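Local structure of LPXTG cell wall surface protein (Streptococcus gordonii, 4IGB) at residues L14-N19 against Q233-D238; M69-L74 against D163-K168; Y363-E366 against T371-V374. The protein is a peptidoglycan-anchored surface protein that probably acts as an adhesin, this chain holding its N-terminal domain and the N2 domain that follows. All blocks are in the same frame, centred on the assembly; numbering follows the deposited sequence.

In the fold
The first segment from the N terminus, 14-19, is a strand of a five-stranded mixed sheet; interaction 1 joins it to 233-238, at an edge of the eight-stranded antiparallel sheet, closing a loop of 213 residues. Within that span, interaction 2 brings the loop 163-168 onto strand 68-75 of the six-stranded antiparallel sheet, so the smaller loop is nested in the larger without crossing it. Both belong to the Sgo0707 N-terminal domain. Interaction 3 follows in series, in the N2 domain, as a local hairpin between 363-366 and 371-374. Centres of interactions 1 and 2 are about 33 Å apart; those of interactions 2 and 3, about 56 Å, on opposite sides of the chain's centre.

Interaction 1 (L14-N19 against Q233-D238); sequences LEEIKN and QEEASD
E16 and Q233 bring their backbones no nearer than 11.5 Å from CA to CA, so the two strands do not pair and the gap is spanned by side chains. The contact links two sheets of the Sgo0707 N-terminal domain: strand 14-19 belongs to the five-stranded mixed sheet, whereas strand 232-235 forms one edge of the eight-stranded antiparallel sheet. The side chains of E16 and Q233 are both extended beyond CG and reach out from opposite directions. In Q233, CG is anti to the backbone N (chi1 177°), which sends the amide out toward the carboxylate of E16. There NE2 donates to OE2 of E16 over 2.8 Å in a fairly straight bond, with 160° at the hydrogen. The acceptor oxygen is met on its syn side and lies close to the plane of the amide, while carboxylate and amide planes are turned 71° against each other. NE2 also donates to OE2 of E235, 2.7 Å away, through a more bent bond on that oxygen's anti side. One amide nitrogen thus serves two carboxylates with its two N-H groups, which probably eases the closeness of the like charges.

The surroundings fix this group further. OE2 of E16 is also hydrogen-bonded to the hydroxyl of Y216, from helix 216-219, and has a long, weak ion pair with R223. The amide oxygen OE1 of Q233 is hydrogen-bonded to NH1 of R223 and to NE1 of W242. With both ends of the amide engaged, the rotation that presents NE2 rather than OE1 to the glutamates is defined. E16 is buried and E235 exposed, so NE2 of Q233 joins a buried carboxylate to one at the surface; OE2 of E16 and OE2 of E235 stand 3.8 Å apart.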
# COMPACT_ATOMS: atom_id res chain seq x y z
N LEU B 14 -0.49 16.24 -1.99
CA LEU B 14 -1.28 15.16 -2.55
C LEU B 14 -1.51 15.43 -4.02
O LEU B 14 -1.94 16.51 -4.41
CB LEU B 14 -2.62 15.05 -1.85
CG LEU B 14 -3.68 14.30 -2.66
CD1 LEU B 14 -3.33 12.81 -2.81
CD2 LEU B 14 -5.04 14.48 -2.00
N GLU B 15 -1.20 14.43 -4.83
CA GLU B 15 -1.48 14.52 -6.24
C GLU B 15 -2.72 13.68 -6.58
O GLU B 15 -2.77 12.47 -6.29
CB GLU B 15 -0.26 14.06 -7.05
CG GLU B 15 -0.57 13.85 -8.51
CD GLU B 15 0.62 13.34 -9.30
OE1 GLU B 15 1.74 13.29 -8.75
OE2 GLU B 15 0.43 12.97 -10.47
N GLU B 16 -3.73 14.32 -7.14
CA GLU B 16 -4.94 13.61 -7.53
C GLU B 16 -5.02 13.58 -9.05
O GLU B 16 -5.04 14.63 -9.70
CB GLU B 16 -6.19 14.27 -6.95
CG GLU B 16 -6.33 14.16 -5.46
CD GLU B 16 -7.65 14.71 -4.97
OE1 GLU B 16 -8.06 15.79 -5.45
OE2 GLU B 16 -8.29 14.08 -4.10
N ILE B 17 -5.08 12.37 -9.61
CA ILE B 17 -5.07 12.19 -11.06
C ILE B 17 -6.30 11.45 -11.54
O ILE B 17 -6.74 10.50 -10.90
CB ILE B 17 -3.85 11.39 -11.51
CG1 ILE B 17 -2.57 12.16 -11.22
CG2 ILE B 17 -3.91 11.10 -13.02
CD1 ILE B 17 -1.35 11.41 -11.67
N LYS B 18 -6.84 11.88 -12.67
CA LYS B 18 -7.87 11.12 -13.36
C LYS B 18 -7.47 11.02 -14.83
O LYS B 18 -7.21 12.03 -15.48
CB LYS B 18 -9.24 11.80 -13.24
CG LYS B 18 -10.32 11.07 -14.03
CD LYS B 18 -11.68 11.74 -13.91
CE LYS B 18 -12.18 11.72 -12.48
NZ LYS B 18 -13.46 12.45 -12.34
N ASN B 19 -7.41 9.81 -15.35
CA ASN B 19 -6.95 9.59 -16.71
C ASN B 19 -7.48 8.27 -17.25
O ASN B 19 -8.37 7.67 -16.64
CB ASN B 19 -5.42 9.64 -16.77
CG ASN B 19 -4.77 8.55 -15.94
OD1 ASN B 19 -5.39 7.53 -15.65
ND2 ASN B 19 -3.51 8.74 -15.59
N GLN B 233 -16.76 12.28 -4.43
CA GLN B 233 -15.65 12.49 -3.51
C GLN B 233 -15.99 13.64 -2.59
O GLN B 233 -16.20 14.77 -3.02
CB GLN B 233 -14.33 12.76 -4.23
CG GLN B 233 -13.20 13.06 -3.25
CD GLN B 233 -11.84 13.12 -3.92
OE1 GLN B 233 -11.55 12.34 -4.84
NE2 GLN B 233 -11.01 14.06 -3.47
N GLU B 234 -16.04 13.34 -1.31
CA GLU B 234 -16.52 14.31 -0.37
C GLU B 234 -15.45 14.57 0.66
O GLU B 234 -15.10 13.70 1.44
CB GLU B 234 -17.77 13.75 0.29
CG GLU B 234 -18.20 14.47 1.53
CD GLU B 234 -19.48 13.89 2.08
OE1 GLU B 234 -20.52 14.03 1.40
OE2 GLU B 234 -19.42 13.26 3.16
N GLU B 235 -14.93 15.80 0.67
CA GLU B 235 -13.85 16.16 1.57
C GLU B 235 -14.35 16.94 2.79
O GLU B 235 -14.80 18.09 2.67
CB GLU B 235 -12.79 16.96 0.82
CG GLU B 235 -11.95 16.10 -0.11
CD GLU B 235 -11.15 16.91 -1.10
OE1 GLU B 235 -11.05 18.14 -0.94
OE2 GLU B 235 -10.61 16.30 -2.04
N ALA B 236 -14.27 16.30 3.95
CA ALA B 236 -14.55 16.96 5.21
C ALA B 236 -13.22 17.30 5.86
O ALA B 236 -12.15 16.93 5.34
CB ALA B 236 -15.40 16.08 6.11
N SER B 237 -13.24 18.00 6.98
CA SER B 237 -11.98 18.44 7.58
C SER B 237 -11.14 17.27 8.10
O SER B 237 -9.91 17.32 8.08
CB SER B 237 -12.25 19.43 8.70
OG SER B 237 -13.10 18.83 9.65
N ASP B 238 -11.79 16.21 8.57
CA ASP B 238 -11.07 15.10 9.20
C ASP B 238 -10.85 13.89 8.29
O ASP B 238 -10.16 12.95 8.67
CB ASP B 238 -11.85 14.61 10.41
CG ASP B 238 -13.18 14.01 10.03
OD1 ASP B 238 -14.04 14.76 9.52
OD2 ASP B 238 -13.37 12.79 10.22

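Interaction 2 (M69-L74 against D163-K168); sequences MENFTL and DYIMNK
I165 points its CD1 methyl at T73 and N71, two residues on the same face of strand 68-75. This strand runs inside the six-stranded antiparallel sheet of the N-terminal domain, between strands 47-53 and 135-142, and the irregular segment 163-168 packs over that face. The backbones remain well separated, with 7.7 Å between the CA atoms of T73 and I165, so the contact is made by branches of the side chains. Those of T73 and I165 cross obliquely, methyl against methyl: CD1 of I165 lies 3.9 Å from CG2 of T73, and CG1 of I165 follows at 4.1 Å from the same methyl. The extended ethyl branch of I165, with CG1 anti to its carbonyl carbon (chi1 -44°), carries CD1 across to the strand. T73 divides its roles: CG2 meets the isoleucine, while OG1 has a weak hydrogen bond to OG1 of T135 on the adjoining strand. N71 comes at I165 from the opposite direction; its ND2 is hydrogen-bonded to OE2 of E137, while OD1 is the atom on the side of the I165 methyl. I165 also rests on T135 and V158, and the hydroxyl of neighbouring Y164 is tied to D48 on strand 47-53. All three touching residues are buried; CD1 of I165 ends in a loose approach, 4.1 Å from OD1 of N71.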
# COMPACT_ATOMS: atom_id res chain seq x y z
N MET B 69 -13.06 -19.72 5.42
CA MET B 69 -13.18 -18.34 5.86
C MET B 69 -12.94 -18.23 7.36
O MET B 69 -13.30 -19.12 8.13
CB MET B 69 -14.59 -17.81 5.55
CG MET B 69 -14.96 -16.52 6.27
SD MET B 69 -16.62 -15.94 5.89
CE MET B 69 -16.37 -15.29 4.23
N GLU B 70 -12.31 -17.13 7.76
CA GLU B 70 -12.27 -16.80 9.17
C GLU B 70 -13.15 -15.59 9.37
O GLU B 70 -12.93 -14.53 8.75
CB GLU B 70 -10.84 -16.54 9.65
CG GLU B 70 -10.71 -16.43 11.19
CD GLU B 70 -10.83 -17.76 11.90
OE1 GLU B 70 -10.82 -18.82 11.24
OE2 GLU B 70 -10.92 -17.76 13.15
N ASN B 71 -14.16 -15.74 10.21
CA ASN B 71 -15.22 -14.74 10.35
C ASN B 71 -15.20 -14.06 11.69
O ASN B 71 -14.91 -14.68 12.71
CB ASN B 71 -16.60 -15.37 10.15
CG ASN B 71 -17.65 -14.34 9.81
OD1 ASN B 71 -18.78 -14.45 10.26
ND2 ASN B 71 -17.28 -13.33 9.02
N PHE B 72 -15.56 -12.78 11.70
CA PHE B 72 -15.56 -12.00 12.93
C PHE B 72 -16.85 -11.21 13.07
O PHE B 72 -17.22 -10.42 12.18
CB PHE B 72 -14.37 -11.04 12.97
CG PHE B 72 -13.04 -11.72 12.93
CD1 PHE B 72 -12.50 -12.16 11.73
CD2 PHE B 72 -12.29 -11.88 14.09
CE1 PHE B 72 -11.25 -12.76 11.69
CE2 PHE B 72 -11.06 -12.50 14.06
CZ PHE B 72 -10.53 -12.93 12.86
N THR B 73 -17.53 -11.39 14.19
CA THR B 73 -18.72 -10.62 14.46
C THR B 73 -18.61 -9.94 15.81
O THR B 73 -17.72 -10.24 16.59
CB THR B 73 -19.98 -11.50 14.43
OG1 THR B 73 -19.97 -12.39 15.55
CG2 THR B 73 -20.05 -12.31 13.11
N LEU B 74 -19.54 -9.02 16.07
CA LEU B 74 -19.59 -8.25 17.30
C LEU B 74 -20.87 -8.59 18.07
O LEU B 74 -21.96 -8.53 17.53
CB LEU B 74 -19.55 -6.75 16.98
CG LEU B 74 -18.18 -6.21 16.58
CD1 LEU B 74 -18.30 -4.83 15.96
CD2 LEU B 74 -17.24 -6.19 17.80
N ASP B 163 -25.45 -19.48 13.08
CA ASP B 163 -26.55 -18.76 12.46
C ASP B 163 -27.20 -17.81 13.45
O ASP B 163 -28.42 -17.81 13.62
CB ASP B 163 -27.58 -19.75 11.92
CG ASP B 163 -28.57 -19.11 10.96
OD1 ASP B 163 -28.19 -18.11 10.31
OD2 ASP B 163 -29.71 -19.60 10.86
N TYR B 164 -26.38 -17.00 14.12
CA TYR B 164 -26.90 -16.05 15.09
C TYR B 164 -26.53 -14.60 14.74
O TYR B 164 -26.54 -13.73 15.61
CB TYR B 164 -26.43 -16.41 16.51
CG TYR B 164 -24.99 -16.84 16.58
CD1 TYR B 164 -23.97 -15.90 16.47
CD2 TYR B 164 -24.65 -18.18 16.72
CE1 TYR B 164 -22.64 -16.28 16.51
CE2 TYR B 164 -23.32 -18.57 16.77
CZ TYR B 164 -22.31 -17.61 16.66
OH TYR B 164 -20.99 -17.97 16.70
N ILE B 165 -26.24 -14.36 13.47
CA ILE B 165 -25.86 -13.02 13.02
C ILE B 165 -27.07 -12.24 12.51
O ILE B 165 -27.81 -12.73 11.66
CB ILE B 165 -24.79 -13.07 11.93
CG1 ILE B 165 -23.70 -14.08 12.28
CG2 ILE B 165 -24.19 -11.68 11.72
CD1 ILE B 165 -22.74 -14.36 11.15
N MET B 166 -27.25 -11.03 13.02
CA MET B 166 -28.38 -10.19 12.63
C MET B 166 -28.29 -9.69 11.20
O MET B 166 -27.22 -9.26 10.76
CB MET B 166 -28.49 -8.98 13.55
CG MET B 166 -28.78 -9.32 14.98
SD MET B 166 -28.97 -7.81 15.96
CE MET B 166 -29.34 -8.56 17.54
N ASN B 167 -29.40 -9.75 10.48
CA ASN B 167 -29.50 -9.16 9.15
C ASN B 167 -30.19 -7.81 9.18
O ASN B 167 -31.29 -7.67 9.71
CB ASN B 167 -30.26 -10.08 8.20
CG ASN B 167 -29.52 -11.37 7.93
OD1 ASN B 167 -29.70 -12.36 8.65
ND2 ASN B 167 -28.70 -11.38 6.88
N LYS B 168 -29.54 -6.81 8.61
CA LYS B 168 -30.18 -5.52 8.41
C LYS B 168 -30.66 -4.93 9.71
O LYS B 168 -31.73 -4.32 9.76
CB LYS B 168 -31.36 -5.65 7.44
CG LYS B 168 -30.97 -6.17 6.07
CD LYS B 168 -32.22 -6.54 5.26
CE LYS B 168 -31.85 -7.12 3.92
NZ LYS B 168 -33.06 -7.61 3.21

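Interaction 3 (Y363-E366 against T371-V374); sequences YTIE and TVTV
A beta hairpin of the N2 domain, strand 363-368 followed by strand 371-376, supplies this contact. The axes of 363-366 and 371-374 run antiparallel, 4.7 Å apart at closest approach, with 166° between their N-to-C directions. E366 and T373 form a hydrogen-bonded pair: N of E366 donates to O of T373 over 2.8 Å, and N of T373 returns a bond of 2.7 Å to O of E366. I365 and V374 are the adjacent non-hydrogen-bonded pair, where CA of I365 makes a CA-H...O contact of 3.4 Å with O of T373. A water adds to the hydrogen-bonded pair. It donates to O of E366, which therefore accepts two bonds, and lies 2.9 Å from OG1 of T373, a hydroxyl placed beside its own backbone N (chi1 -63°).

Apolar groups gather on the face that carries I365 and V374. CG2 of I365 reaches CG1 of V372, 4.0 Å away. CB of Y363 packs 3.9 Å from CG1 of V374, and this methyl meets the tyrosine ring obliquely, whereas CG1 of I365 lies in plane at the ring's edge.

On the other face the carboxylate of E366 is held by a salt bridge to K375, farther along the second strand. Strand 371-376 also pairs antiparallel with strand 333-338, whose E334 and V336 touch T373. The apolar face of the hairpin packs on strand 343-352, with Y363 on V350, V372 on Y345, and I365 and V374 both on L348.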
# COMPACT_ATOMS: atom_id res chain seq x y z
N TYR B 363 19.93 15.56 -16.78
CA TYR B 363 20.01 15.37 -15.35
C TYR B 363 20.81 16.48 -14.69
O TYR B 363 21.52 17.24 -15.37
CB TYR B 363 20.66 14.02 -15.04
CG TYR B 363 22.12 13.93 -15.44
CD1 TYR B 363 23.13 14.27 -14.55
CD2 TYR B 363 22.48 13.50 -16.71
CE1 TYR B 363 24.47 14.18 -14.91
CE2 TYR B 363 23.81 13.40 -17.08
CZ TYR B 363 24.80 13.74 -16.18
OH TYR B 363 26.12 13.64 -16.56
N THR B 364 20.67 16.59 -13.37
CA THR B 364 21.52 17.47 -12.58
C THR B 364 22.14 16.68 -11.44
O THR B 364 21.67 15.60 -11.08
CB THR B 364 20.73 18.63 -11.96
OG1 THR B 364 19.71 18.10 -11.10
CG2 THR B 364 20.10 19.49 -13.03
N ILE B 365 23.21 17.22 -10.88
CA ILE B 365 23.98 16.52 -9.88
C ILE B 365 24.07 17.41 -8.65
O ILE B 365 24.45 18.57 -8.74
CB ILE B 365 25.41 16.25 -10.35
CG1 ILE B 365 25.42 15.27 -11.53
CG2 ILE B 365 26.25 15.71 -9.21
CD1 ILE B 365 26.82 15.05 -12.07
N GLU B 366 23.69 16.85 -7.52
CA GLU B 366 23.77 17.56 -6.26
C GLU B 366 24.71 16.80 -5.36
O GLU B 366 24.55 15.59 -5.16
CB GLU B 366 22.39 17.65 -5.62
CG GLU B 366 22.42 18.17 -4.19
CD GLU B 366 21.03 18.30 -3.60
OE1 GLU B 366 20.14 18.85 -4.29
OE2 GLU B 366 20.83 17.84 -2.46
N THR B 371 27.50 12.46 0.00
CA THR B 371 26.30 12.10 -0.75
C THR B 371 26.24 12.77 -2.12
O THR B 371 26.38 13.98 -2.22
CB THR B 371 25.02 12.45 0.01
OG1 THR B 371 24.99 11.70 1.23
CG2 THR B 371 23.79 12.12 -0.82
N VAL B 372 26.03 11.97 -3.16
CA VAL B 372 25.88 12.51 -4.51
C VAL B 372 24.56 12.08 -5.13
O VAL B 372 24.27 10.88 -5.23
CB VAL B 372 27.04 12.09 -5.42
CG1 VAL B 372 26.76 12.54 -6.87
CG2 VAL B 372 28.34 12.69 -4.92
N THR B 373 23.75 13.05 -5.53
CA THR B 373 22.40 12.78 -5.98
C THR B 373 22.19 13.18 -7.43
O THR B 373 22.45 14.32 -7.81
CB THR B 373 21.35 13.48 -5.10
OG1 THR B 373 21.44 12.96 -3.77
CG2 THR B 373 19.94 13.26 -5.63
N VAL B 374 21.74 12.24 -8.24
CA VAL B 374 21.40 12.54 -9.62
C VAL B 374 19.89 12.69 -9.75
O VAL B 374 19.14 11.82 -9.32
CB VAL B 374 21.89 11.46 -10.59
CG1 VAL B 374 21.35 11.73 -11.99
CG2 VAL B 374 23.40 11.41 -10.57
O HOH W 1 23.04 15.11 -2.56